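Local coordinates for citrate synthase (Thermotoga maritima, PDB 2P2W), which probably catalyses the condensation of oxaloacetate with acetyl-CoA to give citrate and free CoA, a step of the tricarboxylic acid cycle, at residues A[233-238]-A[243-248]; A[68-73]-A[114-119]; A[167-172]-A[305-310]. All coordinates share one frame; numbering follows the deposited sequence.

Interaction 1. Residues A[233-238]-A[243-248]; sequences EFVQKC and RKIMGF
R243 and C238 meet first through the backbone: R243 N donates to C238 O at 2.8 Å, in the carbonyl plane and on a lone pair, linking the last turns of a helix to the chain five residues on. The side chain then reaches back across the helix side toward F234. Its CB lies 4.0 Å from C238 O; with CG anti to the backbone N (chi1 174°) and the chain extended, CG and CD pass the sulfur, R243 CD coming to 3.8 Å from C238 SG. At the tip one guanidinium face receives F234, whose CZ sits over the centre 4.0 Å from R243 CZ, ring and guanidinium planes standing 80° apart. NH2 of R243 forms a salt bridge with E224, which probably offsets the like charge of K237 nearby. Beside the same cysteine, I245 CG1 packs 3.9 Å from C238 CB. A type II turn follows from I245 to F248, with G247 at its positive-phi position. The contact is thus a short-range return of the chain, loop 243-248 folding back beside helix 231-241, while F234 reaches M221, E224 and I225 of helix 214-225, and V235 and F248 both touch L283 of helix 275-289.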
ATOM      1  N   GLU A 233      -5.772 -20.332 -32.302  1.00 28.85           N
ATOM      2  CA  GLU A 233      -5.980 -19.019 -32.905  1.00 29.28           C
ATOM      3  C   GLU A 233      -5.853 -17.876 -31.898  1.00 27.57           C
ATOM      4  O   GLU A 233      -5.287 -16.822 -32.201  1.00 26.02           O
ATOM      5  CB  GLU A 233      -7.360 -18.962 -33.561  1.00 33.61           C
ATOM      6  CG  GLU A 233      -7.640 -17.663 -34.301  1.00 40.08           C
ATOM      7  CD  GLU A 233      -8.819 -17.780 -35.248  1.00 45.23           C
ATOM      8  OE1 GLU A 233      -9.233 -18.922 -35.547  1.00 47.86           O
ATOM      9  OE2 GLU A 233      -9.333 -16.729 -35.695  1.00 49.15           O
ATOM     10  N   PHE A 234      -6.393 -18.080 -30.702  1.00 25.99           N
ATOM     11  CA  PHE A 234      -6.337 -17.058 -29.665  1.00 24.82           C
ATOM     12  C   PHE A 234      -4.900 -16.799 -29.220  1.00 24.97           C
ATOM     13  O   PHE A 234      -4.486 -15.647 -29.071  1.00 24.10           O
ATOM     14  CB  PHE A 234      -7.164 -17.484 -28.454  1.00 24.46           C
ATOM     15  CG  PHE A 234      -7.103 -16.515 -27.312  1.00 24.24           C
ATOM     16  CD1 PHE A 234      -7.826 -15.326 -27.350  1.00 24.36           C
ATOM     17  CD2 PHE A 234      -6.309 -16.785 -26.200  1.00 24.46           C
ATOM     18  CE1 PHE A 234      -7.759 -14.419 -26.294  1.00 25.11           C
ATOM     19  CE2 PHE A 234      -6.234 -15.885 -25.140  1.00 26.54           C
ATOM     20  CZ  PHE A 234      -6.961 -14.699 -25.187  1.00 25.13           C
ATOM     21  N   VAL A 235      -4.151 -17.874 -28.996  1.00 24.42           N
ATOM     22  CA  VAL A 235      -2.763 -17.749 -28.559  1.00 26.02           C
ATOM     23  C   VAL A 235      -1.914 -17.030 -29.607  1.00 26.47           C
ATOM     24  O   VAL A 235      -1.155 -16.120 -29.275  1.00 26.50           O
ATOM     25  CB  VAL A 235      -2.143 -19.136 -28.253  1.00 24.70           C
ATOM     26  CG1 VAL A 235      -0.656 -18.995 -27.956  1.00 24.80           C
ATOM     27  CG2 VAL A 235      -2.854 -19.764 -27.057  1.00 23.38           C
ATOM     28  N   GLN A 236      -2.050 -17.430 -30.867  1.00 27.52           N
ATOM     29  CA  GLN A 236      -1.287 -16.797 -31.939  1.00 28.85           C
ATOM     30  C   GLN A 236      -1.608 -15.309 -32.024  1.00 28.66           C
ATOM     31  O   GLN A 236      -0.718 -14.484 -32.246  1.00 27.92           O
ATOM     32  CB  GLN A 236      -1.576 -17.479 -33.278  1.00 28.96           C
ATOM     33  CG  GLN A 236      -0.916 -18.839 -33.418  1.00 32.41           C
ATOM     34  CD  GLN A 236       0.580 -18.788 -33.137  1.00 34.68           C
ATOM     35  OE1 GLN A 236       1.290 -17.925 -33.655  1.00 35.90           O
ATOM     36  NE2 GLN A 236       1.065 -19.718 -32.322  1.00 34.64           N
ATOM     37  N   LYS A 237      -2.882 -14.975 -31.839  1.00 28.21           N
ATOM     38  CA  LYS A 237      -3.337 -13.591 -31.867  1.00 29.80           C
ATOM     39  C   LYS A 237      -2.671 -12.809 -30.738  1.00 29.68           C
ATOM     40  O   LYS A 237      -2.236 -11.674 -30.928  1.00 28.47           O
ATOM     41  CB  LYS A 237      -4.858 -13.533 -31.699  1.00 32.34           C
ATOM     42  CG  LYS A 237      -5.410 -12.141 -31.412  1.00 37.25           C
ATOM     43  CD  LYS A 237      -6.834 -12.217 -30.875  1.00 40.54           C
ATOM     44  CE  LYS A 237      -7.647 -10.994 -31.260  1.00 40.99           C
ATOM     45  NZ  LYS A 237      -8.796 -10.778 -30.332  1.00 43.56           N
ATOM     46  N   CYS A 238      -2.605 -13.422 -29.559  1.00 29.15           N
ATOM     47  CA  CYS A 238      -1.987 -12.785 -28.401  1.00 28.55           C
ATOM     48  C   CYS A 238      -0.508 -12.496 -28.645  1.00 29.06           C
ATOM     49  O   CYS A 238      -0.001 -11.441 -28.261  1.00 29.10           O
ATOM     50  CB  CYS A 238      -2.147 -13.671 -27.163  1.00 27.41           C
ATOM     51  SG  CYS A 238      -3.779 -13.548 -26.389  1.00 26.13           S
ATOM     52  N   ARG A 243      -0.196  -9.356 -26.382  1.00 28.79           N
ATOM     53  CA  ARG A 243      -1.179  -9.305 -25.305  1.00 28.41           C
ATOM     54  C   ARG A 243      -0.787 -10.328 -24.248  1.00 27.13           C
ATOM     55  O   ARG A 243      -0.451 -11.466 -24.571  1.00 26.29           O
ATOM     56  CB  ARG A 243      -2.580  -9.628 -25.845  1.00 27.93           C
ATOM     57  CG  ARG A 243      -3.652  -9.736 -24.767  1.00 28.09           C
ATOM     58  CD  ARG A 243      -5.019 -10.059 -25.361  1.00 29.10           C
ATOM     59  NE  ARG A 243      -5.972 -10.472 -24.330  1.00 29.41           N
ATOM     60  CZ  ARG A 243      -7.241 -10.790 -24.566  1.00 29.59           C
ATOM     61  NH1 ARG A 243      -7.723 -10.743 -25.803  1.00 29.16           N
ATOM     62  NH2 ARG A 243      -8.028 -11.158 -23.566  1.00 28.44           N
ATOM     63  N   LYS A 244      -0.828  -9.917 -22.986  1.00 26.06           N
ATOM     64  CA  LYS A 244      -0.465 -10.802 -21.889  1.00 26.29           C
ATOM     65  C   LYS A 244      -1.525 -11.884 -21.702  1.00 25.83           C
ATOM     66  O   LYS A 244      -2.704 -11.580 -21.536  1.00 26.50           O
ATOM     67  CB  LYS A 244      -0.316  -9.988 -20.600  1.00 29.14           C
ATOM     68  CG  LYS A 244      -0.488 -10.786 -19.312  1.00 32.81           C
ATOM     69  CD  LYS A 244       0.713 -11.647 -18.990  1.00 35.95           C
ATOM     70  CE  LYS A 244       0.650 -12.155 -17.552  1.00 37.85           C
ATOM     71  NZ  LYS A 244       1.952 -12.016 -16.837  1.00 40.15           N
ATOM     72  N   ILE A 245      -1.105 -13.146 -21.746  1.00 23.68           N
ATOM     73  CA  ILE A 245      -2.031 -14.258 -21.548  1.00 23.08           C
ATOM     74  C   ILE A 245      -2.178 -14.475 -20.040  1.00 22.50           C
ATOM     75  O   ILE A 245      -1.247 -14.927 -19.376  1.00 22.40           O
ATOM     76  CB  ILE A 245      -1.504 -15.553 -22.208  1.00 23.20           C
ATOM     77  CG1 ILE A 245      -1.354 -15.338 -23.718  1.00 23.16           C
ATOM     78  CG2 ILE A 245      -2.458 -16.709 -21.928  1.00 23.34           C
ATOM     79  CD1 ILE A 245      -0.739 -16.516 -24.457  1.00 24.65           C
ATOM     80  N   MET A 246      -3.349 -14.137 -19.510  1.00 20.74           N
ATOM     81  CA  MET A 246      -3.622 -14.270 -18.081  1.00 20.98           C
ATOM     82  C   MET A 246      -3.567 -15.722 -17.607  1.00 19.65           C
ATOM     83  O   MET A 246      -3.975 -16.630 -18.319  1.00 19.53           O
ATOM     84  CB  MET A 246      -4.997 -13.672 -17.770  1.00 20.87           C
ATOM     85  CG  MET A 246      -5.094 -12.170 -18.004  1.00 21.98           C
ATOM     86  SD  MET A 246      -4.206 -11.209 -16.743  1.00 23.84           S
ATOM     87  CE  MET A 246      -4.021  -9.621 -17.597  1.00 25.86           C
ATOM     88  N   GLY A 247      -3.056 -15.936 -16.397  1.00 20.05           N
ATOM     89  CA  GLY A 247      -2.975 -17.285 -15.872  1.00 19.36           C
ATOM     90  C   GLY A 247      -1.685 -17.997 -16.234  1.00 19.57           C
ATOM     91  O   GLY A 247      -1.465 -19.131 -15.819  1.00 19.97           O
ATOM     92  N   PHE A 248      -0.836 -17.338 -17.016  1.00 19.39           N
ATOM     93  CA  PHE A 248       0.445 -17.917 -17.420  1.00 19.48           C
ATOM     94  C   PHE A 248       1.597 -16.975 -17.108  1.00 18.95           C
ATOM     95  O   PHE A 248       1.407 -15.761 -17.005  1.00 18.82           O
ATOM     96  CB  PHE A 248       0.467 -18.229 -18.922  1.00 18.34           C
ATOM     97  CG  PHE A 248      -0.329 -19.437 -19.304  1.00 19.57           C
ATOM     98  CD1 PHE A 248      -1.721 -19.404 -19.291  1.00 18.25           C
ATOM     99  CD2 PHE A 248       0.314 -20.618 -19.675  1.00 19.95           C
ATOM    100  CE1 PHE A 248      -2.463 -20.531 -19.643  1.00 18.24           C
ATOM    101  CE2 PHE A 248      -0.420 -21.752 -20.030  1.00 19.85           C
ATOM    102  CZ  PHE A 248      -1.816 -21.706 -20.012  1.00 18.73           C
TER

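Interaction 2. Residues A[68-73]-A[114-119]; sequences ADYREL and KAIRVA
I116 and R117, consecutive residues on helix 110-133, both take hold of Y70, in the turn that follows helix 57-69. In chain order I116 comes first: its CG2 branch approaches the tyrosine ring at the edge, near the ring plane, with I116 CG2 4.0 Å from Y70 CD2. R117 follows and occupies one ring face. Its backbone is close too, R117 CA lying 3.8 Å from Y70 CD2, and its CB makes a CH-pi contact 4.2 Å from the Y70 ring centroid, 17° off the normal. The chain leaves CA pointing opposite its backbone N (chi1 179°), which carries it on across the same face until R117 CD lies 4.0 Å from Y70 CD1. There the chain bends at chi3, and the guanidinium stands nearly upright to the ring, 82° between planes, with NH2 weakly hydrogen-bonded to Y196. The phenol OH is hydrogen-bonded to E113, one turn before R117. A leucine in place of Y70 would probably leave E113 without this hydroxyl partner and the aliphatic part of R117 without a flat surface to lie on. Away from the predicted active site, this is helix-to-turn packing: in the largely helical citrate synthase fold, helix 110-133 also lies against helix 42-51, with I116 on W50 and Y51, and helix 195-207, with V118 on I199, while L73 of the turn returns to V121 and I125.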
ATOM      1  N   ALA A  68     -11.605 -18.462  16.193  1.00 19.15           N
ATOM      2  CA  ALA A  68     -13.066 -18.460  16.160  1.00 20.35           C
ATOM      3  C   ALA A  68     -13.660 -17.362  17.046  1.00 21.15           C
ATOM      4  O   ALA A  68     -14.760 -16.869  16.794  1.00 22.22           O
ATOM      5  CB  ALA A  68     -13.598 -19.823  16.593  1.00 21.06           C
ATOM      6  N   ASP A  69     -12.923 -16.978  18.081  1.00 19.46           N
ATOM      7  CA  ASP A  69     -13.377 -15.949  19.006  1.00 20.30           C
ATOM      8  C   ASP A  69     -13.075 -14.536  18.464  1.00 21.20           C
ATOM      9  O   ASP A  69     -13.537 -13.541  19.019  1.00 22.70           O
ATOM     10  CB  ASP A  69     -12.698 -16.174  20.365  1.00 19.93           C
ATOM     11  CG  ASP A  69     -13.423 -15.496  21.514  1.00 20.92           C
ATOM     12  OD1 ASP A  69     -14.674 -15.523  21.541  1.00 19.21           O
ATOM     13  OD2 ASP A  69     -12.736 -14.956  22.407  1.00 20.47           O
ATOM     14  N   TYR A  70     -12.315 -14.463  17.372  1.00 20.88           N
ATOM     15  CA  TYR A  70     -11.941 -13.183  16.757  1.00 23.06           C
ATOM     16  C   TYR A  70     -12.672 -12.852  15.451  1.00 22.71           C
ATOM     17  O   TYR A  70     -12.270 -11.932  14.730  1.00 21.08           O
ATOM     18  CB  TYR A  70     -10.440 -13.153  16.453  1.00 24.39           C
ATOM     19  CG  TYR A  70      -9.519 -13.059  17.646  1.00 26.52           C
ATOM     20  CD1 TYR A  70      -9.871 -12.314  18.772  1.00 29.41           C
ATOM     21  CD2 TYR A  70      -8.254 -13.650  17.614  1.00 27.80           C
ATOM     22  CE1 TYR A  70      -8.980 -12.157  19.836  1.00 32.52           C
ATOM     23  CE2 TYR A  70      -7.359 -13.498  18.667  1.00 29.20           C
ATOM     24  CZ  TYR A  70      -7.726 -12.750  19.774  1.00 32.42           C
ATOM     25  OH  TYR A  70      -6.839 -12.588  20.815  1.00 36.09           O
ATOM     26  N   ARG A  71     -13.745 -13.576  15.151  1.00 22.10           N
ATOM     27  CA  ARG A  71     -14.484 -13.367  13.904  1.00 20.68           C
ATOM     28  C   ARG A  71     -15.482 -12.214  13.848  1.00 20.43           C
ATOM     29  O   ARG A  71     -16.025 -11.920  12.780  1.00 19.29           O
ATOM     30  CB  ARG A  71     -15.219 -14.655  13.535  1.00 20.79           C
ATOM     31  CG  ARG A  71     -14.302 -15.841  13.343  1.00 19.69           C
ATOM     32  CD  ARG A  71     -15.092 -17.119  13.146  1.00 19.06           C
ATOM     33  NE  ARG A  71     -14.205 -18.272  13.039  1.00 20.33           N
ATOM     34  CZ  ARG A  71     -14.610 -19.535  13.091  1.00 20.23           C
ATOM     35  NH1 ARG A  71     -15.899 -19.809  13.250  1.00 20.47           N
ATOM     36  NH2 ARG A  71     -13.724 -20.519  12.992  1.00 19.33           N
ATOM     37  N   GLU A  72     -15.724 -11.553  14.973  1.00 19.99           N
ATOM     38  CA  GLU A  72     -16.708 -10.474  14.998  1.00 21.33           C
ATOM     39  C   GLU A  72     -16.219  -9.106  14.532  1.00 21.93           C
ATOM     40  O   GLU A  72     -15.063  -8.738  14.736  1.00 19.80           O
ATOM     41  CB  GLU A  72     -17.285 -10.315  16.412  1.00 23.03           C
ATOM     42  CG  GLU A  72     -17.987 -11.541  16.970  1.00 27.19           C
ATOM     43  CD  GLU A  72     -19.161 -11.984  16.119  1.00 31.20           C
ATOM     44  OE1 GLU A  72     -19.874 -11.111  15.584  1.00 33.43           O
ATOM     45  OE2 GLU A  72     -19.373 -13.206  15.987  1.00 36.05           O
ATOM     46  N   LEU A  73     -17.127  -8.363  13.905  1.00 21.44           N
ATOM     47  CA  LEU A  73     -16.844  -7.003  13.463  1.00 23.39           C
ATOM     48  C   LEU A  73     -17.441  -6.102  14.539  1.00 24.29           C
ATOM     49  O   LEU A  73     -18.512  -6.400  15.074  1.00 22.77           O
ATOM     50  CB  LEU A  73     -17.523  -6.705  12.122  1.00 22.98           C
ATOM     51  CG  LEU A  73     -16.763  -7.089  10.851  1.00 25.29           C
ATOM     52  CD1 LEU A  73     -17.582  -6.693   9.630  1.00 27.36           C
ATOM     53  CD2 LEU A  73     -15.411  -6.390  10.829  1.00 24.64           C
ATOM     54  N   LYS A 114      -2.159  -9.392  16.732  1.00 21.49           N
ATOM     55  CA  LYS A 114      -2.910  -8.512  15.849  1.00 22.53           C
ATOM     56  C   LYS A 114      -3.132  -9.193  14.497  1.00 20.41           C
ATOM     57  O   LYS A 114      -4.218  -9.104  13.916  1.00 18.98           O
ATOM     58  CB  LYS A 114      -2.143  -7.200  15.655  1.00 26.27           C
ATOM     59  CG  LYS A 114      -2.953  -6.091  15.010  1.00 30.98           C
ATOM     60  CD  LYS A 114      -2.317  -4.728  15.260  1.00 35.26           C
ATOM     61  CE  LYS A 114      -1.926  -4.552  16.722  1.00 36.78           C
ATOM     62  NZ  LYS A 114      -2.993  -3.870  17.507  1.00 39.41           N
ATOM     63  N   ALA A 115      -2.096  -9.872  14.003  1.00 18.96           N
ATOM     64  CA  ALA A 115      -2.169 -10.570  12.722  1.00 18.27           C
ATOM     65  C   ALA A 115      -3.224 -11.666  12.796  1.00 19.00           C
ATOM     66  O   ALA A 115      -4.024 -11.833  11.879  1.00 18.10           O
ATOM     67  CB  ALA A 115      -0.810 -11.177  12.372  1.00 18.83           C
ATOM     68  N   ILE A 116      -3.212 -12.414  13.898  1.00 18.53           N
ATOM     69  CA  ILE A 116      -4.170 -13.494  14.107  1.00 18.66           C
ATOM     70  C   ILE A 116      -5.606 -12.970  14.086  1.00 20.15           C
ATOM     71  O   ILE A 116      -6.487 -13.563  13.456  1.00 19.14           O
ATOM     72  CB  ILE A 116      -3.903 -14.206  15.458  1.00 19.22           C
ATOM     73  CG1 ILE A 116      -2.541 -14.911  15.404  1.00 20.02           C
ATOM     74  CG2 ILE A 116      -5.029 -15.197  15.769  1.00 18.84           C
ATOM     75  CD1 ILE A 116      -2.096 -15.524  16.732  1.00 19.69           C
ATOM     76  N   ARG A 117      -5.838 -11.852  14.771  1.00 20.08           N
ATOM     77  CA  ARG A 117      -7.174 -11.266  14.832  1.00 21.96           C
ATOM     78  C   ARG A 117      -7.661 -10.746  13.481  1.00 20.61           C
ATOM     79  O   ARG A 117      -8.805 -10.984  13.093  1.00 20.15           O
ATOM     80  CB  ARG A 117      -7.208 -10.135  15.867  1.00 24.67           C
ATOM     81  CG  ARG A 117      -8.559  -9.439  15.982  1.00 31.98           C
ATOM     82  CD  ARG A 117      -8.723  -8.789  17.349  1.00 36.98           C
ATOM     83  NE  ARG A 117      -7.639  -7.859  17.657  1.00 42.28           N
ATOM     84  CZ  ARG A 117      -7.447  -6.695  17.041  1.00 44.90           C
ATOM     85  NH1 ARG A 117      -8.271  -6.308  16.073  1.00 45.75           N
ATOM     86  NH2 ARG A 117      -6.435  -5.915  17.396  1.00 45.06           N
ATOM     87  N   VAL A 118      -6.798 -10.040  12.758  1.00 19.94           N
ATOM     88  CA  VAL A 118      -7.189  -9.502  11.460  1.00 19.58           C
ATOM     89  C   VAL A 118      -7.500 -10.634  10.475  1.00 19.15           C
ATOM     90  O   VAL A 118      -8.482 -10.571   9.742  1.00 18.25           O
ATOM     91  CB  VAL A 118      -6.086  -8.567  10.877  1.00 21.58           C
ATOM     92  CG1 VAL A 118      -4.871  -9.372  10.466  1.00 23.64           C
ATOM     93  CG2 VAL A 118      -6.643  -7.778   9.701  1.00 23.68           C
ATOM     94  N   ALA A 119      -6.675 -11.676  10.467  1.00 18.09           N
ATOM     95  CA  ALA A 119      -6.911 -12.804   9.574  1.00 17.65           C
ATOM     96  C   ALA A 119      -8.243 -13.485   9.903  1.00 18.14           C
ATOM     97  O   ALA A 119      -8.972 -13.916   9.007  1.00 17.73           O
ATOM     98  CB  ALA A 119      -5.775 -13.802   9.687  1.00 18.12           C
TER

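Interaction 3. Residues A[167-172]-A[305-310]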
ATOM      1  N   GLU A 167     -10.533 -25.194   1.222  1.00 19.53           N
ATOM      2  CA  GLU A 167      -9.505 -25.144   2.256  1.00 19.16           C
ATOM      3  C   GLU A 167      -8.122 -25.450   1.666  1.00 19.03           C
ATOM      4  O   GLU A 167      -7.140 -24.772   1.983  1.00 17.26           O
ATOM      5  CB  GLU A 167      -9.845 -26.127   3.383  1.00 20.42           C
ATOM      6  CG  GLU A 167      -8.851 -26.132   4.535  1.00 21.23           C
ATOM      7  CD  GLU A 167      -9.538 -26.242   5.887  1.00 25.45           C
ATOM      8  OE1 GLU A 167     -10.498 -27.034   6.008  1.00 25.36           O
ATOM      9  OE2 GLU A 167      -9.117 -25.542   6.832  1.00 22.59           O
ATOM     10  N   SER A 168      -8.041 -26.468   0.810  1.00 17.57           N
ATOM     11  CA  SER A 168      -6.767 -26.809   0.179  1.00 18.23           C
ATOM     12  C   SER A 168      -6.279 -25.608  -0.631  1.00 18.52           C
ATOM     13  O   SER A 168      -5.092 -25.281  -0.621  1.00 18.93           O
ATOM     14  CB  SER A 168      -6.922 -28.019  -0.752  1.00 19.71           C
ATOM     15  OG  SER A 168      -7.142 -29.211  -0.021  1.00 20.05           O
ATOM     16  N   ALA A 169      -7.204 -24.952  -1.328  1.00 18.10           N
ATOM     17  CA  ALA A 169      -6.863 -23.784  -2.139  1.00 17.90           C
ATOM     18  C   ALA A 169      -6.287 -22.661  -1.282  1.00 18.10           C
ATOM     19  O   ALA A 169      -5.281 -22.046  -1.648  1.00 18.48           O
ATOM     20  CB  ALA A 169      -8.096 -23.289  -2.890  1.00 17.29           C
ATOM     21  N   PHE A 170      -6.923 -22.381  -0.148  1.00 17.37           N
ATOM     22  CA  PHE A 170      -6.419 -21.325   0.728  1.00 17.29           C
ATOM     23  C   PHE A 170      -4.992 -21.637   1.176  1.00 18.32           C
ATOM     24  O   PHE A 170      -4.110 -20.779   1.125  1.00 18.83           O
ATOM     25  CB  PHE A 170      -7.303 -21.163   1.965  1.00 17.59           C
ATOM     26  CG  PHE A 170      -8.585 -20.420   1.712  1.00 17.88           C
ATOM     27  CD1 PHE A 170      -8.632 -19.357   0.814  1.00 17.97           C
ATOM     28  CD2 PHE A 170      -9.734 -20.740   2.435  1.00 18.20           C
ATOM     29  CE1 PHE A 170      -9.802 -18.620   0.643  1.00 18.96           C
ATOM     30  CE2 PHE A 170     -10.907 -20.011   2.273  1.00 19.29           C
ATOM     31  CZ  PHE A 170     -10.943 -18.946   1.374  1.00 19.76           C
ATOM     32  N   ILE A 171      -4.771 -22.870   1.617  1.00 17.61           N
ATOM     33  CA  ILE A 171      -3.454 -23.287   2.074  1.00 18.18           C
ATOM     34  C   ILE A 171      -2.400 -23.058   0.986  1.00 18.21           C
ATOM     35  O   ILE A 171      -1.316 -22.548   1.261  1.00 19.29           O
ATOM     36  CB  ILE A 171      -3.469 -24.778   2.499  1.00 19.40           C
ATOM     37  CG1 ILE A 171      -4.409 -24.959   3.694  1.00 19.95           C
ATOM     38  CG2 ILE A 171      -2.062 -25.246   2.845  1.00 17.63           C
ATOM     39  CD1 ILE A 171      -4.629 -26.405   4.101  1.00 21.22           C
ATOM     40  N   LEU A 172      -2.727 -23.421  -0.250  1.00 17.85           N
ATOM     41  CA  LEU A 172      -1.800 -23.239  -1.366  1.00 17.46           C
ATOM     42  C   LEU A 172      -1.470 -21.764  -1.628  1.00 17.76           C
ATOM     43  O   LEU A 172      -0.394 -21.445  -2.136  1.00 16.65           O
ATOM     44  CB  LEU A 172      -2.387 -23.834  -2.648  1.00 17.53           C
ATOM     45  CG  LEU A 172      -2.514 -25.353  -2.744  1.00 17.35           C
ATOM     46  CD1 LEU A 172      -3.275 -25.728  -4.013  1.00 17.51           C
ATOM     47  CD2 LEU A 172      -1.127 -25.969  -2.749  1.00 17.08           C
ATOM     48  N   VAL A 305     -10.812 -20.866 -11.786  1.00 16.87           N
ATOM     49  CA  VAL A 305     -11.809 -21.827 -12.254  1.00 17.16           C
ATOM     50  C   VAL A 305     -12.452 -22.545 -11.064  1.00 17.43           C
ATOM     51  O   VAL A 305     -13.668 -22.747 -11.034  1.00 18.53           O
ATOM     52  CB  VAL A 305     -11.182 -22.862 -13.228  1.00 17.18           C
ATOM     53  CG1 VAL A 305     -12.218 -23.917 -13.613  1.00 17.35           C
ATOM     54  CG2 VAL A 305     -10.695 -22.146 -14.491  1.00 16.47           C
ATOM     55  N   LEU A 306     -11.645 -22.914 -10.074  1.00 17.34           N
ATOM     56  CA  LEU A 306     -12.184 -23.583  -8.895  1.00 17.08           C
ATOM     57  C   LEU A 306     -13.164 -22.671  -8.156  1.00 17.74           C
ATOM     58  O   LEU A 306     -14.269 -23.093  -7.809  1.00 17.14           O
ATOM     59  CB  LEU A 306     -11.061 -24.008  -7.941  1.00 16.31           C
ATOM     60  CG  LEU A 306     -11.532 -24.657  -6.630  1.00 18.44           C
ATOM     61  CD1 LEU A 306     -12.327 -25.916  -6.950  1.00 18.37           C
ATOM     62  CD2 LEU A 306     -10.341 -24.994  -5.736  1.00 17.38           C
ATOM     63  N   PHE A 307     -12.763 -21.423  -7.916  1.00 17.95           N
ATOM     64  CA  PHE A 307     -13.629 -20.485  -7.209  1.00 18.16           C
ATOM     65  C   PHE A 307     -14.955 -20.307  -7.941  1.00 19.56           C
ATOM     66  O   PHE A 307     -16.016 -20.205  -7.317  1.00 19.08           O
ATOM     67  CB  PHE A 307     -12.939 -19.126  -7.041  1.00 19.46           C
ATOM     68  CG  PHE A 307     -11.715 -19.169  -6.163  1.00 18.60           C
ATOM     69  CD1 PHE A 307     -11.606 -20.106  -5.138  1.00 19.16           C
ATOM     70  CD2 PHE A 307     -10.684 -18.252  -6.342  1.00 18.53           C
ATOM     71  CE1 PHE A 307     -10.487 -20.127  -4.302  1.00 19.49           C
ATOM     72  CE2 PHE A 307      -9.565 -18.267  -5.512  1.00 18.84           C
ATOM     73  CZ  PHE A 307      -9.468 -19.205  -4.492  1.00 18.42           C
ATOM     74  N   GLU A 308     -14.891 -20.260  -9.265  1.00 18.12           N
ATOM     75  CA  GLU A 308     -16.100 -20.117 -10.068  1.00 18.50           C
ATOM     76  C   GLU A 308     -16.997 -21.335  -9.858  1.00 19.17           C
ATOM     77  O   GLU A 308     -18.188 -21.200  -9.576  1.00 18.70           O
ATOM     78  CB  GLU A 308     -15.748 -19.999 -11.556  1.00 19.78           C
ATOM     79  CG  GLU A 308     -16.962 -20.067 -12.488  1.00 20.87           C
ATOM     80  CD  GLU A 308     -17.431 -18.702 -12.969  1.00 23.89           C
ATOM     81  OE1 GLU A 308     -17.068 -17.680 -12.343  1.00 23.43           O
ATOM     82  OE2 GLU A 308     -18.173 -18.656 -13.973  1.00 23.11           O
ATOM     83  N   GLU A 309     -16.419 -22.528  -9.996  1.00 19.05           N
ATOM     84  CA  GLU A 309     -17.197 -23.758  -9.845  1.00 19.45           C
ATOM     85  C   GLU A 309     -17.739 -23.928  -8.422  1.00 21.49           C
ATOM     86  O   GLU A 309     -18.727 -24.619  -8.196  1.00 18.97           O
ATOM     87  CB  GLU A 309     -16.344 -24.976 -10.243  1.00 20.62           C
ATOM     88  CG  GLU A 309     -15.916 -24.992 -11.728  1.00 20.95           C
ATOM     89  CD  GLU A 309     -17.106 -24.931 -12.675  1.00 24.01           C
ATOM     90  OE1 GLU A 309     -18.168 -25.442 -12.339  1.00 22.97           O
ATOM     91  OE2 GLU A 309     -16.938 -24.402 -13.775  1.00 21.30           O
ATOM     92  N   LEU A 310     -17.049 -23.307  -7.435  1.00 20.15           N
ATOM     93  CA  LEU A 310     -17.519 -23.418  -6.046  1.00 21.84           C
ATOM     94  C   LEU A 310     -18.650 -22.427  -5.752  1.00 22.38           C
ATOM     95  O   LEU A 310     -19.201 -22.384  -4.657  1.00 24.18           O
ATOM     96  CB  LEU A 310     -16.361 -23.131  -5.099  1.00 21.69           C
ATOM     97  CG  LEU A 310     -15.319 -24.233  -5.037  1.00 22.69           C
ATOM     98  CD1 LEU A 310     -14.231 -23.907  -3.993  1.00 22.55           C
ATOM     99  CD2 LEU A 310     -15.912 -25.593  -4.645  1.00 23.14           C
TER
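A169 and L306 have the nearest CA atoms of the two segments, 8.6 Å apart, where two helices of the mostly alpha-helical citrate synthase fold pack together. Residues 167-172 belong to helix 163-173 and residues 305-309 to helix 299-309. Each backbone is tied within itself, I171 N to E167 O in one and E309 N to V305 O in the other, and what joins the two helices is apolar side-chain packing over a small area.

The packing centres on one methyl group. A169 turns its CB toward the other helix, where two consecutive side chains receive it. L306 stretches out to meet it: a chi1 of 177° places CG beside the carbonyl carbon and CD2 continues anti to CA, so that this branch carries the contact, while CD1 folds back beside the chain. F307 leaves its helix on a different course and brings only the CE1 corner of its ring to the alanine. L306 CD2 and F307 CE1 both lie against the A169 methyl.

All three residues are buried, and further helices enclose them. Helix 317-337 touches F307 through L320 and F170 through T323 and A324, bridging the two segments on that side; helix 258-270 does likewise for L172, through F262 and L263, and for V305, through L267. Helix 299-309 also carries D300, a predicted active-site residue whose side chain is about 8 Å from that of F307. At the core of the contact A169 CB is 4.0 Å from L306 CD2, and F307 CE1 approaches the same A169 CB obliquely at 4.2 Å.

How the interactions relate
Along the chain interaction 2 closes first; interaction 3 then opens at 167-172 and closes only at 305-310, with interaction 1 nested inside its long loop. In space, interaction 3 lies nearest the middle of the chain, its centre about 22 Å from that of interaction 2 and about 24 Å from that of interaction 1, while those two sit on opposite sides of the chain's centre with centres about 40 Å apart. None touches another. Helix 275-289 is shared by two of them, meeting V235 and F248 of interaction 1 and V305 and E308 of interaction 3. Interaction 1 is a local return of the chain, whereas interactions 2 and 3 join parts distant in sequence.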